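Local coordinates for putative uncharacterized protein (Pseudomonas phage 201phi2-1, PDB 3R4V), which belongs to the phage tubulin-like proteins, built around a Rossmann-like nucleotide-binding fold, and holds guanosine-5'-diphosphate in a pocket in this model, at residues V5-A10 and K174-V179; D76-P79 and F83-V86; Q105-K110 and K144-V149; D132-L137 and P206-L211. One frame throughout, in Å; residues are numbered along the deposited sequence. Where two conformers were deposited one is given.

Contact 1 (V5-A10 and K174-V179)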
loop_
_atom_site.group_PDB
_atom_site.type_symbol
_atom_site.label_atom_id
_atom_site.label_comp_id
_atom_site.label_asym_id
_atom_site.label_seq_id
_atom_site.Cartn_x
_atom_site.Cartn_y
_atom_site.Cartn_z
ATOM N N VAL A 5 16.698 -3.613 -3.234
ATOM C CA VAL A 5 15.349 -3.216 -2.861
ATOM C C VAL A 5 15.317 -2.783 -1.408
ATOM O O VAL A 5 15.985 -3.371 -0.545
ATOM C CB VAL A 5 14.333 -4.377 -3.092
ATOM C CG1 VAL A 5 14.662 -5.554 -2.208
ATOM C CG2 VAL A 5 12.904 -3.915 -2.845
ATOM N N CYS A 6 14.558 -1.725 -1.163
ATOM C CA CYS A 6 14.308 -1.262 0.181
ATOM C C CYS A 6 12.808 -1.391 0.471
ATOM O O CYS A 6 11.970 -0.931 -0.309
ATOM C CB CYS A 6 14.783 0.184 0.308
ATOM S SG CYS A 6 14.358 0.962 1.848
ATOM N N LEU A 7 12.476 -2.031 1.589
ATOM C CA LEU A 7 11.081 -2.234 1.960
ATOM C C LEU A 7 10.697 -1.295 3.097
ATOM O O LEU A 7 11.352 -1.256 4.146
ATOM C CB LEU A 7 10.833 -3.684 2.382
ATOM C CG LEU A 7 11.099 -4.727 1.299
ATOM C CD1 LEU A 7 12.552 -5.182 1.361
ATOM C CD2 LEU A 7 10.179 -5.907 1.477
ATOM N N ILE A 8 9.610 -0.561 2.892
ATOM C CA ILE A 8 9.185 0.449 3.847
ATOM C C ILE A 8 7.781 0.136 4.364
ATOM O O ILE A 8 6.869 -0.102 3.570
ATOM C CB ILE A 8 9.175 1.818 3.170
ATOM C CG1 ILE A 8 10.590 2.173 2.705
ATOM C CG2 ILE A 8 8.608 2.879 4.112
ATOM C CD1 ILE A 8 10.631 3.214 1.612
ATOM N N PHE A 9 7.618 0.130 5.688
ATOM C CA PHE A 9 6.342 -0.189 6.332
ATOM C C PHE A 9 5.954 0.937 7.260
ATOM O O PHE A 9 6.799 1.473 7.980
ATOM C CB PHE A 9 6.454 -1.479 7.159
ATOM C CG PHE A 9 6.760 -2.681 6.335
ATOM C CD1 PHE A 9 5.731 -3.443 5.799
ATOM C CD2 PHE A 9 8.068 -3.006 6.028
ATOM C CE1 PHE A 9 6.004 -4.538 4.997
ATOM C CE2 PHE A 9 8.349 -4.104 5.233
ATOM C CZ PHE A 9 7.315 -4.870 4.717
ATOM N N ALA A 10 4.670 1.277 7.268
ATOM C CA ALA A 10 4.208 2.418 8.056
ATOM C C ALA A 10 2.920 2.110 8.793
ATOM O O ALA A 10 2.034 1.437 8.266
ATOM C CB ALA A 10 4.014 3.623 7.165
ATOM N N LYS A 174 7.099 -12.054 -3.756
ATOM C CA LYS A 174 7.138 -12.216 -5.208
ATOM C C LYS A 174 7.746 -10.970 -5.849
ATOM O O LYS A 174 8.485 -11.073 -6.822
ATOM C CB LYS A 174 5.752 -12.524 -5.797
ATOM C CG LYS A 174 5.197 -13.906 -5.446
ATOM C CD LYS A 174 3.807 -14.091 -6.035
ATOM C CE LYS A 174 3.350 -15.550 -6.003
ATOM N NZ LYS A 174 3.338 -16.143 -4.646
ATOM N N VAL A 175 7.453 -9.789 -5.302
ATOM C CA VAL A 175 8.047 -8.567 -5.840
ATOM C C VAL A 175 9.541 -8.516 -5.511
ATOM O O VAL A 175 10.344 -8.071 -6.329
ATOM C CB VAL A 175 7.336 -7.272 -5.321
ATOM C CG1 VAL A 175 8.036 -6.037 -5.889
ATOM C CG2 VAL A 175 5.890 -7.296 -5.744
ATOM N N VAL A 176 9.915 -8.963 -4.311
ATOM C CA VAL A 176 11.330 -9.010 -3.940
ATOM C C VAL A 176 12.061 -9.928 -4.904
ATOM O O VAL A 176 13.168 -9.628 -5.341
ATOM C CB VAL A 176 11.541 -9.458 -2.478
ATOM C CG1 VAL A 176 13.012 -9.756 -2.210
ATOM C CG2 VAL A 176 11.034 -8.363 -1.525
ATOM N N LEU A 177 11.405 -11.023 -5.264
ATOM C CA LEU A 177 11.964 -11.970 -6.235
ATOM C C LEU A 177 12.095 -11.305 -7.606
ATOM O O LEU A 177 13.155 -11.351 -8.243
ATOM C CB LEU A 177 11.067 -13.200 -6.334
ATOM C CG LEU A 177 11.323 -14.136 -7.509
ATOM C CD1 LEU A 177 12.664 -14.822 -7.320
ATOM C CD2 LEU A 177 10.188 -15.151 -7.629
ATOM N N LEU A 178 11.007 -10.682 -8.051
ATOM C CA LEU A 178 10.985 -9.974 -9.328
ATOM C C LEU A 178 12.191 -9.060 -9.497
ATOM O O LEU A 178 12.825 -9.061 -10.560
ATOM C CB LEU A 178 9.691 -9.158 -9.470
ATOM C CG LEU A 178 9.605 -8.209 -10.678
ATOM C CD1 LEU A 178 9.643 -9.012 -11.977
ATOM C CD2 LEU A 178 8.343 -7.324 -10.626
ATOM N N VAL A 179 12.496 -8.268 -8.465
ATOM C CA VAL A 179 13.527 -7.230 -8.563
ATOM C C VAL A 179 14.902 -7.677 -8.029
ATOM O O VAL A 179 15.767 -6.848 -7.752
ATOM C CB VAL A 179 13.045 -5.895 -7.911
ATOM C CG1 VAL A 179 11.691 -5.504 -8.503
ATOM C CG2 VAL A 179 12.907 -6.055 -6.407
#

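Contact 2 (D76-P79 and F83-V86)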
loop_
_atom_site.group_PDB
_atom_site.type_symbol
_atom_site.label_atom_id
_atom_site.label_comp_id
_atom_site.label_asym_id
_atom_site.label_seq_id
_atom_site.Cartn_x
_atom_site.Cartn_y
_atom_site.Cartn_z
ATOM N N ASP A 76 16.396 10.380 5.428
ATOM C CA ASP A 76 17.839 10.183 5.552
ATOM C C ASP A 76 18.198 8.782 6.034
ATOM O O ASP A 76 19.310 8.308 5.804
ATOM C CB ASP A 76 18.469 11.235 6.469
ATOM C CG ASP A 76 18.722 12.549 5.755
ATOM O OD1 ASP A 76 18.960 12.523 4.528
ATOM O OD2 ASP A 76 18.681 13.607 6.419
ATOM N N THR A 77 17.263 8.116 6.698
ATOM C CA THR A 77 17.506 6.754 7.154
ATOM C C THR A 77 17.157 5.720 6.084
ATOM O O THR A 77 17.342 4.525 6.291
ATOM C CB THR A 77 16.720 6.423 8.437
ATOM O OG1 THR A 77 15.347 6.184 8.113
ATOM C CG2 THR A 77 16.824 7.565 9.456
ATOM N N ILE A 78 16.646 6.167 4.943
ATOM C CA ILE A 78 16.265 5.227 3.888
ATOM C C ILE A 78 17.290 5.283 2.771
ATOM O O ILE A 78 17.390 6.278 2.063
ATOM C CB ILE A 78 14.842 5.514 3.344
ATOM C CG1 ILE A 78 13.814 5.435 4.479
ATOM C CG2 ILE A 78 14.492 4.544 2.207
ATOM C CD1 ILE A 78 12.409 5.910 4.088
ATOM N N PRO A 79 18.079 4.214 2.620
ATOM C CA PRO A 79 19.162 4.183 1.634
ATOM C C PRO A 79 18.641 4.334 0.211
ATOM O O PRO A 79 17.481 4.032 -0.049
ATOM C CB PRO A 79 19.748 2.776 1.796
ATOM C CG PRO A 79 19.242 2.274 3.100
ATOM C CD PRO A 79 17.923 2.929 3.318
ATOM N N PHE A 83 14.913 -0.273 -6.221
ATOM C CA PHE A 83 13.471 -0.461 -6.188
ATOM C C PHE A 83 12.998 -0.327 -4.752
ATOM O O PHE A 83 13.749 -0.613 -3.825
ATOM C CB PHE A 83 13.119 -1.852 -6.743
ATOM C CG PHE A 83 11.664 -2.031 -7.089
ATOM C CD1 PHE A 83 11.176 -1.670 -8.341
ATOM C CD2 PHE A 83 10.788 -2.577 -6.175
ATOM C CE1 PHE A 83 9.835 -1.849 -8.666
ATOM C CE2 PHE A 83 9.448 -2.756 -6.489
ATOM C CZ PHE A 83 8.968 -2.399 -7.739
ATOM N N TYR A 84 11.766 0.142 -4.552
ATOM C CA TYR A 84 11.220 0.210 -3.198
ATOM C C TYR A 84 9.857 -0.456 -3.126
ATOM O O TYR A 84 9.112 -0.488 -4.096
ATOM C CB TYR A 84 11.070 1.660 -2.708
ATOM C CG TYR A 84 12.327 2.513 -2.810
ATOM C CD1 TYR A 84 13.082 2.829 -1.677
ATOM C CD2 TYR A 84 12.747 3.015 -4.036
ATOM C CE1 TYR A 84 14.230 3.628 -1.769
ATOM C CE2 TYR A 84 13.884 3.811 -4.133
ATOM C CZ TYR A 84 14.621 4.104 -3.002
ATOM O OH TYR A 84 15.739 4.896 -3.118
ATOM N N ILE A 85 9.519 -0.962 -1.956
ATOM C CA ILE A 85 8.173 -1.455 -1.712
ATOM C C ILE A 85 7.653 -0.712 -0.487
ATOM O O ILE A 85 8.341 -0.653 0.534
ATOM C CB ILE A 85 8.191 -2.958 -1.446
ATOM C CG1 ILE A 85 8.773 -3.692 -2.664
ATOM C CG2 ILE A 85 6.790 -3.472 -1.081
ATOM C CD1 ILE A 85 9.070 -5.163 -2.436
ATOM N N VAL A 86 6.451 -0.146 -0.580
ATOM C CA VAL A 86 5.861 0.579 0.549
ATOM C C VAL A 86 4.571 -0.107 1.007
ATOM O O VAL A 86 3.787 -0.542 0.178
ATOM C CB VAL A 86 5.502 1.996 0.150
ATOM C CG1 VAL A 86 5.169 2.814 1.404
ATOM C CG2 VAL A 86 6.641 2.631 -0.624
#

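Contact 3 (Q105-K110 and K144-V149)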
loop_
_atom_site.group_PDB
_atom_site.type_symbol
_atom_site.label_atom_id
_atom_site.label_comp_id
_atom_site.label_asym_id
_atom_site.label_seq_id
_atom_site.Cartn_x
_atom_site.Cartn_y
_atom_site.Cartn_z
ATOM N N GLN A 105 8.225 11.467 -1.355
ATOM C CA GLN A 105 9.681 11.635 -1.350
ATOM C C GLN A 105 10.356 10.661 -2.324
ATOM O O GLN A 105 11.342 11.007 -2.996
ATOM C CB GLN A 105 10.232 11.443 0.063
ATOM C CG GLN A 105 9.757 12.501 1.057
ATOM C CD GLN A 105 10.194 13.897 0.670
ATOM O OE1 GLN A 105 11.372 14.144 0.404
ATOM N NE2 GLN A 105 9.244 14.819 0.626
ATOM N N LEU A 106 9.841 9.441 -2.392
ATOM C CA LEU A 106 10.385 8.468 -3.339
ATOM C C LEU A 106 10.160 8.937 -4.775
ATOM O O LEU A 106 11.017 8.753 -5.639
ATOM C CB LEU A 106 9.763 7.082 -3.126
ATOM C CG LEU A 106 10.054 6.408 -1.790
ATOM C CD1 LEU A 106 9.319 5.072 -1.734
ATOM C CD2 LEU A 106 11.550 6.191 -1.635
ATOM N N ALA A 107 8.995 9.522 -5.047
ATOM C CA ALA A 107 8.763 10.093 -6.371
ATOM C C ALA A 107 9.806 11.184 -6.678
ATOM O O ALA A 107 10.319 11.255 -7.789
ATOM C CB ALA A 107 7.328 10.639 -6.495
ATOM N N ASP A 108 10.130 12.025 -5.694
ATOM C CA ASP A 108 11.146 13.059 -5.903
ATOM C C ASP A 108 12.529 12.457 -6.206
ATOM O O ASP A 108 13.331 13.078 -6.902
ATOM C CB ASP A 108 11.230 14.029 -4.712
ATOM C CG ASP A 108 10.017 14.957 -4.602
ATOM O OD1 ASP A 108 9.205 15.043 -5.549
ATOM O OD2 ASP A 108 9.887 15.634 -3.557
ATOM N N ARG A 109 12.804 11.256 -5.687
ATOM C CA ARG A 109 14.048 10.537 -6.000
ATOM C C ARG A 109 14.026 9.955 -7.413
ATOM O O ARG A 109 15.002 9.358 -7.851
ATOM C CB ARG A 109 14.301 9.383 -5.017
ATOM C CG ARG A 109 14.519 9.775 -3.570
ATOM C CD ARG A 109 14.927 8.565 -2.721
ATOM N NE ARG A 109 15.246 8.949 -1.346
ATOM C CZ ARG A 109 15.694 8.113 -0.412
ATOM N NH1 ARG A 109 15.895 6.836 -0.697
ATOM N NH2 ARG A 109 15.956 8.563 0.809
ATOM N N LYS A 110 12.904 10.112 -8.111
ATOM C CA LYS A 110 12.704 9.487 -9.424
ATOM C C LYS A 110 12.771 7.964 -9.325
ATOM O O LYS A 110 13.194 7.279 -10.256
ATOM C CB LYS A 110 13.717 10.017 -10.446
ATOM C CG LYS A 110 13.677 11.531 -10.605
ATOM C CD LYS A 110 12.237 12.017 -10.739
ATOM C CE LYS A 110 12.099 13.121 -11.764
ATOM N NZ LYS A 110 10.674 13.541 -11.907
ATOM N N LYS A 144 3.392 14.693 -9.068
ATOM C CA LYS A 144 4.738 14.209 -9.375
ATOM C C LYS A 144 4.810 13.659 -10.795
ATOM O O LYS A 144 5.881 13.272 -11.266
ATOM C CB LYS A 144 5.155 13.117 -8.389
ATOM C CG LYS A 144 4.987 13.477 -6.916
ATOM C CD LYS A 144 5.921 14.569 -6.492
ATOM C CE LYS A 144 6.006 14.662 -4.970
ATOM N NZ LYS A 144 6.686 15.911 -4.547
ATOM N N HIS A 145 3.671 13.659 -11.472
ATOM C CA HIS A 145 3.545 13.095 -12.808
ATOM C C HIS A 145 4.166 11.698 -12.867
ATOM O O HIS A 145 5.128 11.456 -13.581
ATOM C CB HIS A 145 4.185 14.020 -13.860
ATOM C CG HIS A 145 3.655 13.788 -15.238
ATOM N ND1 HIS A 145 2.506 14.392 -15.704
ATOM C CD2 HIS A 145 4.078 12.966 -16.227
ATOM C CE1 HIS A 145 2.262 13.975 -16.933
ATOM N NE2 HIS A 145 3.202 13.111 -17.274
ATOM N N LEU A 146 3.606 10.771 -12.097
ATOM C CA LEU A 146 4.171 9.442 -12.014
ATOM C C LEU A 146 3.038 8.501 -11.642
ATOM O O LEU A 146 2.207 8.876 -10.820
ATOM C CB LEU A 146 5.207 9.426 -10.889
ATOM C CG LEU A 146 5.849 8.089 -10.585
ATOM C CD1 LEU A 146 6.807 7.769 -11.717
ATOM C CD2 LEU A 146 6.571 8.088 -9.227
ATOM N N PRO A 147 2.993 7.301 -12.244
ATOM C CA PRO A 147 1.969 6.349 -11.780
ATOM C C PRO A 147 2.263 5.954 -10.346
ATOM O O PRO A 147 3.419 5.729 -9.979
ATOM C CB PRO A 147 2.161 5.134 -12.691
ATOM C CG PRO A 147 2.901 5.695 -13.911
ATOM C CD PRO A 147 3.791 6.753 -13.354
ATOM N N ILE A 148 1.217 5.890 -9.534
ATOM C CA ILE A 148 1.376 5.393 -8.179
ATOM C C ILE A 148 0.700 4.042 -8.135
ATOM O O ILE A 148 -0.529 3.939 -8.172
ATOM C CB ILE A 148 0.782 6.368 -7.143
ATOM C CG1 ILE A 148 1.538 7.713 -7.179
ATOM C CG2 ILE A 148 0.778 5.714 -5.747
ATOM C CD1 ILE A 148 3.010 7.667 -6.730
ATOM N N VAL A 149 1.523 2.997 -8.131
ATOM C CA VAL A 149 1.073 1.649 -8.449
ATOM C C VAL A 149 0.904 0.902 -7.151
ATOM O O VAL A 149 1.853 0.755 -6.399
ATOM C CB VAL A 149 2.146 0.943 -9.317
ATOM C CG1 VAL A 149 1.789 -0.494 -9.584
ATOM C CG2 VAL A 149 2.320 1.700 -10.641
HETATM O O HOH W 1 7.002 15.776 -1.809
HETATM O O HOH W 2 8.476 13.333 -10.042
HETATM O O HOH W 3 8.157 11.623 -12.849
#

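Contact 4 (D132-L137 and P206-L211)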
loop_
_atom_site.group_PDB
_atom_site.type_symbol
_atom_site.label_atom_id
_atom_site.label_comp_id
_atom_site.label_asym_id
_atom_site.label_seq_id
_atom_site.Cartn_x
_atom_site.Cartn_y
_atom_site.Cartn_z
ATOM N N ASP A 132 -9.862 9.221 1.583
ATOM C CA ASP A 132 -8.929 10.347 1.578
ATOM C C ASP A 132 -7.509 9.897 1.221
ATOM O O ASP A 132 -6.790 10.612 0.552
ATOM C CB ASP A 132 -8.932 11.108 2.906
ATOM C CG ASP A 132 -10.248 11.798 3.189
ATOM O OD1 ASP A 132 -11.037 12.031 2.242
ATOM O OD2 ASP A 132 -10.483 12.121 4.371
ATOM N N THR A 133 -7.113 8.701 1.643
ATOM C CA THR A 133 -5.770 8.219 1.335
ATOM C C THR A 133 -5.629 7.816 -0.143
ATOM O O THR A 133 -4.596 8.103 -0.774
ATOM C CB THR A 133 -5.356 7.094 2.287
ATOM O OG1 THR A 133 -5.546 7.550 3.634
ATOM C CG2 THR A 133 -3.893 6.754 2.095
ATOM N N MET A 134 -6.667 7.204 -0.705
ATOM C CA MET A 134 -6.646 6.904 -2.143
ATOM C C MET A 134 -6.569 8.221 -2.929
ATOM O O MET A 134 -5.806 8.327 -3.883
ATOM C CB MET A 134 -7.863 6.100 -2.563
ATOM C CG MET A 134 -7.820 4.630 -2.120
ATOM S SD MET A 134 -6.486 3.712 -2.930
ATOM C CE MET A 134 -7.205 3.587 -4.570
ATOM N N LYS A 135 -7.366 9.209 -2.518
ATOM C CA LYS A 135 -7.319 10.536 -3.153
ATOM C C LYS A 135 -5.938 11.170 -3.019
ATOM O O LYS A 135 -5.424 11.769 -3.970
ATOM C CB LYS A 135 -8.376 11.462 -2.546
ATOM C CG LYS A 135 -9.786 11.187 -3.037
ATOM C CD LYS A 135 -10.794 12.103 -2.339
ATOM C CE LYS A 135 -12.207 11.880 -2.854
ATOM N NZ LYS A 135 -12.397 12.467 -4.225
ATOM N N THR A 136 -5.334 11.037 -1.837
ATOM C CA THR A 136 -3.948 11.460 -1.621
ATOM C C THR A 136 -3.006 10.852 -2.652
ATOM O O THR A 136 -2.186 11.554 -3.250
ATOM C CB THR A 136 -3.463 11.073 -0.192
ATOM O OG1 THR A 136 -4.196 11.833 0.782
ATOM C CG2 THR A 136 -1.993 11.371 -0.020
ATOM N N LEU A 137 -3.100 9.538 -2.855
ATOM C CA LEU A 137 -2.207 8.891 -3.814
ATOM C C LEU A 137 -2.469 9.403 -5.233
ATOM O O LEU A 137 -1.540 9.589 -6.031
ATOM C CB LEU A 137 -2.331 7.372 -3.732
ATOM C CG LEU A 137 -1.876 6.841 -2.367
ATOM C CD1 LEU A 137 -2.125 5.332 -2.292
ATOM C CD2 LEU A 137 -0.398 7.160 -2.051
ATOM N N PRO A 206 -0.635 9.867 -15.695
ATOM C CA PRO A 206 -0.218 9.311 -14.405
ATOM C C PRO A 206 -1.356 9.400 -13.394
ATOM O O PRO A 206 -1.991 10.448 -13.263
ATOM C CB PRO A 206 0.930 10.226 -13.986
ATOM C CG PRO A 206 0.617 11.531 -14.624
ATOM C CD PRO A 206 -0.057 11.203 -15.934
ATOM N N GLN A 207 -1.594 8.308 -12.675
ATOM C CA GLN A 207 -2.715 8.248 -11.747
ATOM C C GLN A 207 -2.500 7.027 -10.869
ATOM O O GLN A 207 -1.536 6.287 -11.080
ATOM C CB GLN A 207 -4.038 8.152 -12.526
ATOM C CG GLN A 207 -4.106 6.975 -13.504
ATOM C CD GLN A 207 -5.365 6.932 -14.401
ATOM O OE1 GLN A 207 -5.555 5.972 -15.139
ATOM N NE2 GLN A 207 -6.209 7.969 -14.345
ATOM N N VAL A 208 -3.382 6.810 -9.896
ATOM C CA VAL A 208 -3.311 5.586 -9.102
ATOM C C VAL A 208 -3.645 4.395 -10.000
ATOM O O VAL A 208 -4.670 4.397 -10.685
ATOM C CB VAL A 208 -4.260 5.599 -7.906
ATOM C CG1 VAL A 208 -4.204 4.249 -7.183
ATOM C CG2 VAL A 208 -3.856 6.688 -6.935
ATOM N N CYS A 209 -2.748 3.406 -10.003
ATOM C CA CYS A 209 -2.905 2.190 -10.772
ATOM C C CYS A 209 -2.900 1.009 -9.821
ATOM O O CYS A 209 -2.359 1.110 -8.727
ATOM C CB CYS A 209 -1.712 2.016 -11.706
ATOM S SG CYS A 209 -1.599 3.290 -12.957
ATOM N N GLU A 210 -3.473 -0.113 -10.247
ATOM C CA GLU A 210 -3.369 -1.339 -9.462
ATOM C C GLU A 210 -2.303 -2.269 -10.008
ATOM O O GLU A 210 -2.112 -2.375 -11.211
ATOM C CB GLU A 210 -4.666 -2.117 -9.477
ATOM C CG GLU A 210 -5.786 -1.625 -8.584
ATOM C CD GLU A 210 -6.975 -2.587 -8.648
ATOM O OE1 GLU A 210 -7.028 -3.530 -7.827
ATOM O OE2 GLU A 210 -7.844 -2.437 -9.540
ATOM N N LEU A 211 -1.646 -2.967 -9.097
ATOM C CA LEU A 211 -0.728 -4.038 -9.426
ATOM C C LEU A 211 -1.457 -5.342 -9.172
ATOM O O LEU A 211 -1.999 -5.558 -8.087
ATOM C CB LEU A 211 0.484 -3.963 -8.509
ATOM C CG LEU A 211 1.466 -5.137 -8.553
ATOM C CD1 LEU A 211 1.985 -5.358 -9.976
ATOM C CD2 LEU A 211 2.602 -4.969 -7.586
#

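Contact 1 (V5-A10 and K174-V179)
V5, just before strand 6-10, and L7 within it meet V179, just past the end of helix 161-178, and V176 in its last turn through apolar side-chain contacts. The V5 side chain begins touching at its root, where CB lies 4.0 Å from V179 CG2. One bond further out, V5 CG2 comes within 4.2 Å of the same V179 CG2, so a single methyl of V179 rests against the base of the fork and one of its prongs. The other prong, CG1, lies between the backbone N and the carbonyl carbon of V5 (chi1 63°) and makes no contact within 4.2 Å of V179. Helix 161-178 covers one face of the central sheet in this tubulin-like Rossmann fold, and V175 and V176 also rest on I85 of the neighbouring strand 84-89. The second pair is L7 CD2 and V176 CG2, 4.0 Å apart, with the two side chains crossing at about a right angle. The backbones stay apart: the closest CA atoms across the contact, V5 and V176, are 7.1 Å from each other. V179 is the first residue past the helical conformation, and its CG2, set between backbone N and carbonyl carbon, faces V5 while the V179 side chain also touches F83.

Contact 2 (D76-P79 and F83-V86)
The backbones of I78 and Y84 stay far apart, their CA atoms 10.0 Å from each other, and no hydrogen bond joins the loop 76-79 to residues 83-86, which enter strand 84-89. The gap is bridged mainly by the Y84 ring. With CG beside the backbone N and anti to the carbonyl carbon (chi1 -53°), the ring leaves the strand toward the loop and presents its edge there. I78 CG2 touches that edge near the ring plane, 4.1 Å from Y84 CE1, the two side chains meeting at a slant. The carbonyl oxygen of P79 comes to the same edge: P79 O is 3.7 Å from Y84 CE1 and 3.6 Å from Y84 OH. The hydroxyl finds its hydrogen bonds elsewhere, with the backbone N of A81 in the intervening connection and with NH1 of R109. The same guanidinium group serves the loop as well, its NH2 bonded to the carbonyl oxygen of I78 and its NH1, weakly, to that of P79. The two loop carbonyls and the tyrosine hydroxyl thus share one arginine, which with A81 N would help to fix the rotation of the phenol. The I78 side chain also packs on C6 and I8 of strand 6-10, which Y84 touches too. The arrangement is a helix-to-strand connection of a Rossmann-like α/β sheet: the loop leaving helix 71-76 folds back over the face of the sheet as the chain enters parallel strand 84-89.

Contact 3 (Q105-K110 and K144-V149)
A107, on helix 95-108, packs its methyl into the angle between K144 and L146, and this is the close, apolar half of the contact. A107 CB lies 3.7 Å from K144 CG, with K144 CB scarcely further, while L146 CD2 approaches the same methyl at 3.8 Å. The A107 and K144 CA atoms are only 6.5 Å apart, and L146 turns inward to continue the packing onto F113 of strand 113-119. The polar half lies toward solvent. Alongside A107 the K144 chain bends at chi2 (-67°), then runs extended to D108, so that its ammonium group reaches the carboxylate in a salt bridge of 2.8 Å between K144 NZ and D108 OD1. The nitrogen approaches OD1 on its syn side, 24° out of the carboxylate plane. A water accepts from K144 NZ and donates a weak bond to D108 OD2, closing a small ring around the pair. On the same loose side K110 has no direct bond to the other segment: one water links its NZ to K144 O at 2.9 Å from each, and another joins it, through a weak bond, to H145 O. K110 and H145 have positive phi, and each is the C-prime residue of a Schellman motif. K110 NZ thus lies, through water, near the carbonyls that end the second helix, which may partly offset its negative end, while K144 NZ is paired with D108 in a salt bridge whose electrostatic gain is probably softened by water.

Contact 4 (D132-L137 and P206-L211)
V208 points its fork at helix 124-144 and gives one prong to each of two helix residues a turn apart. CG1, anti to the backbone N (chi1 176°), meets the terminal methyl of M134, with V208 CG1 and M134 CE 4.0 Å apart. The M134 chain is bent at both chi2 and chi3, which carries its CE over to the strand, and it crosses the valine at about a right angle. The other prong presses against the base of L137: V208 CG2 is 3.6 Å from L137 CB and 3.5 Å from L137 C, so it touches backbone as much as side chain. L137 itself directs its CB at the strand, and its CA lies 6.3 Å from that of V208. Within the helix D132 O receives two donors, T136 N and T136 OG1, from opposite faces of its carbonyl plane; the hydroxyl bond measures 2.9 Å between T136 OG1 and D132 O. M134 also packs on V274 and M278, so helix 274-294 flanks the contact. The contacts across this buried interface are apolar and no hydrogen bond joins the two segments, so it is held by shape and exclusion of water, while the strand's V208 N gains a polar tie to the same helix through the carboxylate of E138.

How the contacts relate
All four contacts rest on one mixed sheet. Contacts 1 and 2, centres about 9 Å apart, share its neighbouring strands 6-10 and 84-89, joined by I8 N–I85 O and C6 O–I85 N bonds; helix 161-178 covers one face there, and the loop of contact 2 lies on the other. Contact 3, tied to contact 2 by R109, has its centre about 13 Å from that of contact 2 and about 12 Å from that of contact 4, whose strand 208-214 pairs with 148-154. Along the chain contact 2 closes before contact 3 opens, both fall between the two segments of contact 1, and contact 4 crosses contacts 1 and 3. Its second segment carries the sheet into the C-terminal family region, so nucleotide-binding and C-terminal parts form one continuous body.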